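Local coordinates for protein ubiquitin-conjugating enzyme E2-21 kDa (Pichia angusta, PDB 5NL8) that probably catalyses the transfer of ubiquitin from the E1 activating enzyme to its own cysteine and on to other proteins, a step required for peroxisome biogenesis, at residues W46-R51 against S137-I142; T71-D76 against W133-A138. One frame throughout, in Å; residues are numbered along the deposited sequence.

Contact 1: W46-R51 against S137-I142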
loop_
_atom_site.group_PDB
_atom_site.type_symbol
_atom_site.label_atom_id
_atom_site.label_comp_id
_atom_site.label_asym_id
_atom_site.label_seq_id
_atom_site.Cartn_x
_atom_site.Cartn_y
_atom_site.Cartn_z
ATOM N N TRP A 46 3.778 10.967 -4.307
ATOM C CA TRP A 46 3.012 10.875 -3.069
ATOM C C TRP A 46 3.485 9.780 -2.122
ATOM O O TRP A 46 3.960 8.731 -2.547
ATOM C CB TRP A 46 1.536 10.630 -3.387
ATOM C CG TRP A 46 0.934 11.717 -4.185
ATOM C CD1 TRP A 46 0.973 11.858 -5.541
ATOM C CD2 TRP A 46 0.215 12.845 -3.684
ATOM N NE1 TRP A 46 0.317 13.004 -5.915
ATOM C CE2 TRP A 46 -0.162 13.627 -4.791
ATOM C CE3 TRP A 46 -0.153 13.265 -2.401
ATOM C CZ2 TRP A 46 -0.886 14.808 -4.660
ATOM C CZ3 TRP A 46 -0.869 14.439 -2.272
ATOM C CH2 TRP A 46 -1.229 15.197 -3.395
ATOM N N SER A 47 3.318 10.039 -0.832
ATOM C CA SER A 47 3.514 9.053 0.216
ATOM C C SER A 47 2.175 8.749 0.882
ATOM O O SER A 47 1.424 9.668 1.223
ATOM C CB SER A 47 4.519 9.560 1.250
ATOM O OG SER A 47 4.584 8.691 2.363
ATOM N N ALA A 48 1.868 7.466 1.059
ATOM C CA ALA A 48 0.619 7.083 1.715
ATOM C C ALA A 48 0.848 6.044 2.803
ATOM O O ALA A 48 1.887 5.389 2.843
ATOM C CB ALA A 48 -0.383 6.557 0.693
ATOM N N VAL A 49 -0.129 5.912 3.694
ATOM C CA VAL A 49 -0.104 4.877 4.721
ATOM C C VAL A 49 -1.446 4.157 4.742
ATOM O O VAL A 49 -2.493 4.806 4.865
ATOM C CB VAL A 49 0.192 5.454 6.123
ATOM C CG1 VAL A 49 0.076 4.365 7.182
ATOM C CG2 VAL A 49 1.573 6.098 6.164
ATOM N N ILE A 50 -1.412 2.829 4.612
ATOM C CA ILE A 50 -2.637 2.023 4.617
ATOM C C ILE A 50 -2.621 0.908 5.662
ATOM O O ILE A 50 -1.560 0.411 6.046
ATOM C CB ILE A 50 -2.915 1.374 3.236
ATOM C CG1 ILE A 50 -1.796 0.400 2.852
ATOM C CG2 ILE A 50 -3.112 2.435 2.170
ATOM C CD1 ILE A 50 -2.084 -0.413 1.598
ATOM N N ARG A 51 -3.814 0.517 6.107
ATOM C CA ARG A 51 -3.977 -0.562 7.075
ATOM C C ARG A 51 -4.449 -1.839 6.385
ATOM O O ARG A 51 -5.291 -1.794 5.489
ATOM C CB ARG A 51 -4.970 -0.153 8.172
ATOM C CG ARG A 51 -5.308 -1.254 9.173
ATOM C CD ARG A 51 -6.275 -0.770 10.262
ATOM N NE ARG A 51 -5.661 0.200 11.169
ATOM C CZ ARG A 51 -5.967 1.495 11.210
ATOM N NH1 ARG A 51 -6.889 1.990 10.397
ATOM N NH2 ARG A 51 -5.355 2.297 12.073
ATOM N N SER A 137 -9.530 6.055 -4.840
ATOM C CA SER A 137 -9.994 4.783 -5.376
ATOM C C SER A 137 -8.818 3.846 -5.642
ATOM O O SER A 137 -8.944 2.633 -5.504
ATOM C CB SER A 137 -10.816 4.997 -6.652
ATOM O OG SER A 137 -10.151 5.849 -7.566
ATOM N N ALA A 138 -7.670 4.409 -6.006
ATOM C CA ALA A 138 -6.472 3.603 -6.219
ATOM C C ALA A 138 -5.981 3.000 -4.900
ATOM O O ALA A 138 -5.679 1.796 -4.821
ATOM C CB ALA A 138 -5.379 4.435 -6.868
ATOM N N LEU A 139 -5.912 3.836 -3.864
ATOM C CA LEU A 139 -5.525 3.348 -2.539
ATOM C C LEU A 139 -6.458 2.224 -2.072
ATOM O O LEU A 139 -6.006 1.138 -1.659
ATOM C CB LEU A 139 -5.515 4.498 -1.527
ATOM C CG LEU A 139 -4.458 5.584 -1.769
ATOM C CD1 LEU A 139 -4.565 6.718 -0.758
ATOM C CD2 LEU A 139 -3.061 4.978 -1.751
ATOM N N VAL A 140 -7.759 2.486 -2.165
ATOM C CA VAL A 140 -8.776 1.500 -1.817
ATOM C C VAL A 140 -8.569 0.205 -2.604
ATOM O O VAL A 140 -8.674 -0.889 -2.051
ATOM C CB VAL A 140 -10.196 2.050 -2.070
ATOM C CG1 VAL A 140 -11.234 0.946 -1.962
ATOM C CG2 VAL A 140 -10.506 3.180 -1.097
ATOM N N ALA A 141 -8.242 0.340 -3.887
ATOM C CA ALA A 141 -7.972 -0.805 -4.749
ATOM C C ALA A 141 -6.807 -1.646 -4.232
ATOM O O ALA A 141 -6.835 -2.874 -4.312
ATOM C CB ALA A 141 -7.690 -0.343 -6.166
ATOM N N ILE A 142 -5.777 -0.989 -3.710
ATOM C CA ILE A 142 -4.632 -1.735 -3.177
ATOM C C ILE A 142 -4.970 -2.447 -1.863
ATOM O O ILE A 142 -4.561 -3.605 -1.638
ATOM C CB ILE A 142 -3.421 -0.814 -2.977
ATOM C CG1 ILE A 142 -2.741 -0.575 -4.320
ATOM C CG2 ILE A 142 -2.419 -1.421 -2.008
ATOM C CD1 ILE A 142 -2.341 0.841 -4.519
#
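Ile50 and Leu139, the two side chains that bury the most surface here, lie where strand 45-51 passes nearest to helix 135-147, with their CA atoms 7.8 Å apart. Each points toward the other segment, yet each has its closest partner in a different residue: Ile50 meets Ile142 and Leu139 meets Ala48. Ile50 extends its long branch toward the helix and ends at Ile142, where its methyl CD1 lies 3.8 Å from Ile142 CG2. That reach comes from two torsions: CG1 is held between the backbone N and the carbonyl carbon (chi1 63°), and CD1 then continues the chain in extended form. The two isoleucines cross at about a right angle, so they meet methyl against methyl rather than lying alongside one another. CG2 of Ile142 does the touching because it stands anti to the backbone N, while the CG1 branch turns another way. One helical turn earlier, Leu139 presents one arm of its fork, with CD2 4.0 Å from Ala48 CB. The methyl of Ala48 meets this arm from the strand side. Leu139 CD2 also comes within 4.7 Å of Ile50 CG2, so it sits above both inward-facing strand residues. All four side chains are buried and apolar. The layer continues onto the next strands: Ile50 packs on Leu65 and Ala48 on Ile67 of strand 62-68, and Ile142 on Ile80 and Phe82 of strand 79-82. A helix laid over one face of a four-stranded antiparallel sheet, with aliphatic side chains filling the interface, forms part of the hydrophobic core of the UBC fold of ubiquitin-conjugating enzymes.

Contact 2: T71-D76 against W133-A138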
loop_
_atom_site.group_PDB
_atom_site.type_symbol
_atom_site.label_atom_id
_atom_site.label_comp_id
_atom_site.label_asym_id
_atom_site.label_seq_id
_atom_site.Cartn_x
_atom_site.Cartn_y
_atom_site.Cartn_z
ATOM N N THR A 71 2.349 12.121 -16.441
ATOM C CA THR A 71 2.087 13.472 -16.927
ATOM C C THR A 71 0.702 13.600 -17.549
ATOM O O THR A 71 0.071 14.654 -17.469
ATOM C CB THR A 71 3.134 13.905 -17.970
ATOM O OG1 THR A 71 4.433 13.459 -17.564
ATOM C CG2 THR A 71 3.140 15.420 -18.130
ATOM N N ASN A 72 0.234 12.523 -18.169
ATOM C CA ASN A 72 -1.052 12.537 -18.854
ATOM C C ASN A 72 -2.210 12.148 -17.939
ATOM O O ASN A 72 -3.310 11.862 -18.408
ATOM C CB ASN A 72 -1.012 11.608 -20.070
ATOM C CG ASN A 72 -0.782 10.157 -19.689
ATOM O OD1 ASN A 72 -0.089 9.862 -18.714
ATOM N ND2 ASN A 72 -1.367 9.245 -20.456
ATOM N N TYR A 73 -1.952 12.135 -16.633
ATOM C CA TYR A 73 -2.972 11.824 -15.636
ATOM C C TYR A 73 -4.205 12.705 -15.836
ATOM O O TYR A 73 -4.070 13.903 -16.077
ATOM C CB TYR A 73 -2.396 12.009 -14.229
ATOM C CG TYR A 73 -3.326 11.615 -13.107
ATOM C CD1 TYR A 73 -3.418 10.294 -12.690
ATOM C CD2 TYR A 73 -4.102 12.565 -12.457
ATOM C CE1 TYR A 73 -4.265 9.928 -11.663
ATOM C CE2 TYR A 73 -4.954 12.207 -11.426
ATOM C CZ TYR A 73 -5.030 10.887 -11.034
ATOM O OH TYR A 73 -5.873 10.524 -10.009
ATOM N N PRO A 74 -5.412 12.121 -15.737
ATOM C CA PRO A 74 -5.719 10.728 -15.397
ATOM C C PRO A 74 -5.971 9.813 -16.595
ATOM O O PRO A 74 -6.781 8.892 -16.478
ATOM C CB PRO A 74 -7.000 10.868 -14.581
ATOM C CG PRO A 74 -7.714 11.982 -15.280
ATOM C CD PRO A 74 -6.642 12.930 -15.800
ATOM N N LEU A 75 -5.308 10.054 -17.722
ATOM C CA LEU A 75 -5.466 9.180 -18.881
ATOM C C LEU A 75 -4.784 7.844 -18.626
ATOM O O LEU A 75 -5.168 6.818 -19.187
ATOM C CB LEU A 75 -4.904 9.831 -20.146
ATOM C CG LEU A 75 -5.885 10.624 -21.014
ATOM C CD1 LEU A 75 -6.636 11.672 -20.200
ATOM C CD2 LEU A 75 -5.161 11.269 -22.185
ATOM N N ASP A 76 -3.765 7.870 -17.776
ATOM C CA ASP A 76 -3.073 6.659 -17.361
ATOM C C ASP A 76 -3.019 6.588 -15.839
ATOM O O ASP A 76 -2.994 7.619 -15.169
ATOM C CB ASP A 76 -1.667 6.609 -17.963
ATOM C CG ASP A 76 -1.646 5.961 -19.332
ATOM O OD1 ASP A 76 -2.450 5.031 -19.560
ATOM O OD2 ASP A 76 -0.832 6.380 -20.180
ATOM N N TRP A 133 -11.622 7.422 -12.113
ATOM C CA TRP A 133 -10.949 7.031 -10.879
ATOM C C TRP A 133 -10.156 8.180 -10.258
ATOM O O TRP A 133 -9.746 9.117 -10.946
ATOM C CB TRP A 133 -10.021 5.841 -11.132
ATOM C CG TRP A 133 -10.728 4.518 -11.224
ATOM C CD1 TRP A 133 -11.768 4.198 -12.046
ATOM C CD2 TRP A 133 -10.428 3.334 -10.475
ATOM N NE1 TRP A 133 -12.142 2.890 -11.849
ATOM C CE2 TRP A 133 -11.336 2.337 -10.890
ATOM C CE3 TRP A 133 -9.486 3.020 -9.491
ATOM C CZ2 TRP A 133 -11.327 1.051 -10.356
ATOM C CZ3 TRP A 133 -9.479 1.740 -8.962
ATOM C CH2 TRP A 133 -10.393 0.773 -9.395
ATOM N N THR A 134 -9.944 8.090 -8.950
ATOM C CA THR A 134 -9.188 9.087 -8.205
ATOM C C THR A 134 -8.027 8.428 -7.470
ATOM O O THR A 134 -7.830 7.216 -7.569
ATOM C CB THR A 134 -10.072 9.820 -7.186
ATOM O OG1 THR A 134 -9.275 10.743 -6.434
ATOM C CG2 THR A 134 -10.699 8.826 -6.229
ATOM N N LEU A 135 -7.263 9.228 -6.732
ATOM C CA LEU A 135 -6.197 8.702 -5.883
ATOM C C LEU A 135 -6.778 7.795 -4.804
ATOM O O LEU A 135 -6.245 6.713 -4.517
ATOM C CB LEU A 135 -5.406 9.839 -5.236
ATOM C CG LEU A 135 -4.546 10.710 -6.152
ATOM C CD1 LEU A 135 -3.912 11.849 -5.368
ATOM C CD2 LEU A 135 -3.483 9.870 -6.834
ATOM N N GLN A 136 -7.879 8.255 -4.215
ATOM C CA GLN A 136 -8.560 7.516 -3.161
ATOM C C GLN A 136 -8.965 6.125 -3.640
ATOM O O GLN A 136 -8.752 5.131 -2.941
ATOM C CB GLN A 136 -9.789 8.288 -2.672
ATOM C CG GLN A 136 -10.520 7.607 -1.527
ATOM C CD GLN A 136 -11.763 8.356 -1.102
ATOM O OE1 GLN A 136 -11.935 9.527 -1.431
ATOM N NE2 GLN A 136 -12.643 7.679 -0.373
ATOM N N SER A 137 -9.530 6.055 -4.840
ATOM C CA SER A 137 -9.994 4.783 -5.376
ATOM C C SER A 137 -8.818 3.846 -5.642
ATOM O O SER A 137 -8.944 2.633 -5.504
ATOM C CB SER A 137 -10.816 4.997 -6.652
ATOM O OG SER A 137 -10.151 5.849 -7.566
ATOM N N ALA A 138 -7.670 4.409 -6.006
ATOM C CA ALA A 138 -6.472 3.603 -6.219
ATOM C C ALA A 138 -5.981 3.000 -4.900
ATOM O O ALA A 138 -5.679 1.796 -4.821
ATOM C CB ALA A 138 -5.379 4.435 -6.868
#
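The phenol ring of Tyr73 carries Pro74 CB on one face, 3.8 Å above the plane and over the ring centre, and directs its hydroxyl edge at the start of helix 135-147. This CH-pi-like packing accompanies a cis peptide bond between the two residues, which brings the proline back over the ring. Tyr73 CG stands anti to the backbone N (chi1 -176°), and this carries the ring out from the loop toward the helix. At its far edge Tyr73 OH lies 3.8 Å from Leu135 N and 4.0 Å from Leu135 CD2, so the hydroxyl meets both the first turn of the backbone and one leucine methyl. The polar link is made through Glu13: its OE1 hydrogen-bonds to Tyr73 OH and to Leu135 N, and weakly to Thr134 OG1. A carboxylate placed at a helix N-terminus would probably be stabilised by the N-H groups of the first turn. Thr134 is the N-cap, and its backbone N donates to Ser137 OG over 2.6 Å. This is one half of a capping box; Thr134 OG1, turned toward Glu13, is 5.0 Å from Ser137 N and leaves the other half unmade. The indole of Trp133 leads away from the loop and meets Trp129 with the planes inclined at about 50°. Within the loop Asn72 ND2 donates a nearly straight bond (169°) to Asp76 OD2; the acceptor lies in the Asn72 amide plane, while the donor comes from above the carboxylate plane. The loop joins strand 62-68 to strand 79-82, and Tyr73 touches both the N-terminal end of helix 135-147 and helix 6-21, whose Arg9 and Leu10 also pack on the Tyr73 side chain.

Both contacts use helix 135-147 and share Ser137 and Ala138, with centres 12 Å apart. Contact 1 belongs to the middle of the molecule, about 5 Å from the centre of the chain, and contact 2 to its periphery, about 16 Å out. Two packing pairs join them: Ala141 CB lies 3.9 Å from Trp133 CZ3, and Trp46 CE2 lies 4.2 Å from Leu135 CD1. The helix thus meets the loop at its N-terminal end and the sheet farther along. The side chain of Ile142 in contact 1 is about 10 Å from that of Cys121, the predicted thioester-forming cysteine, whereas contact 2 is remote from it.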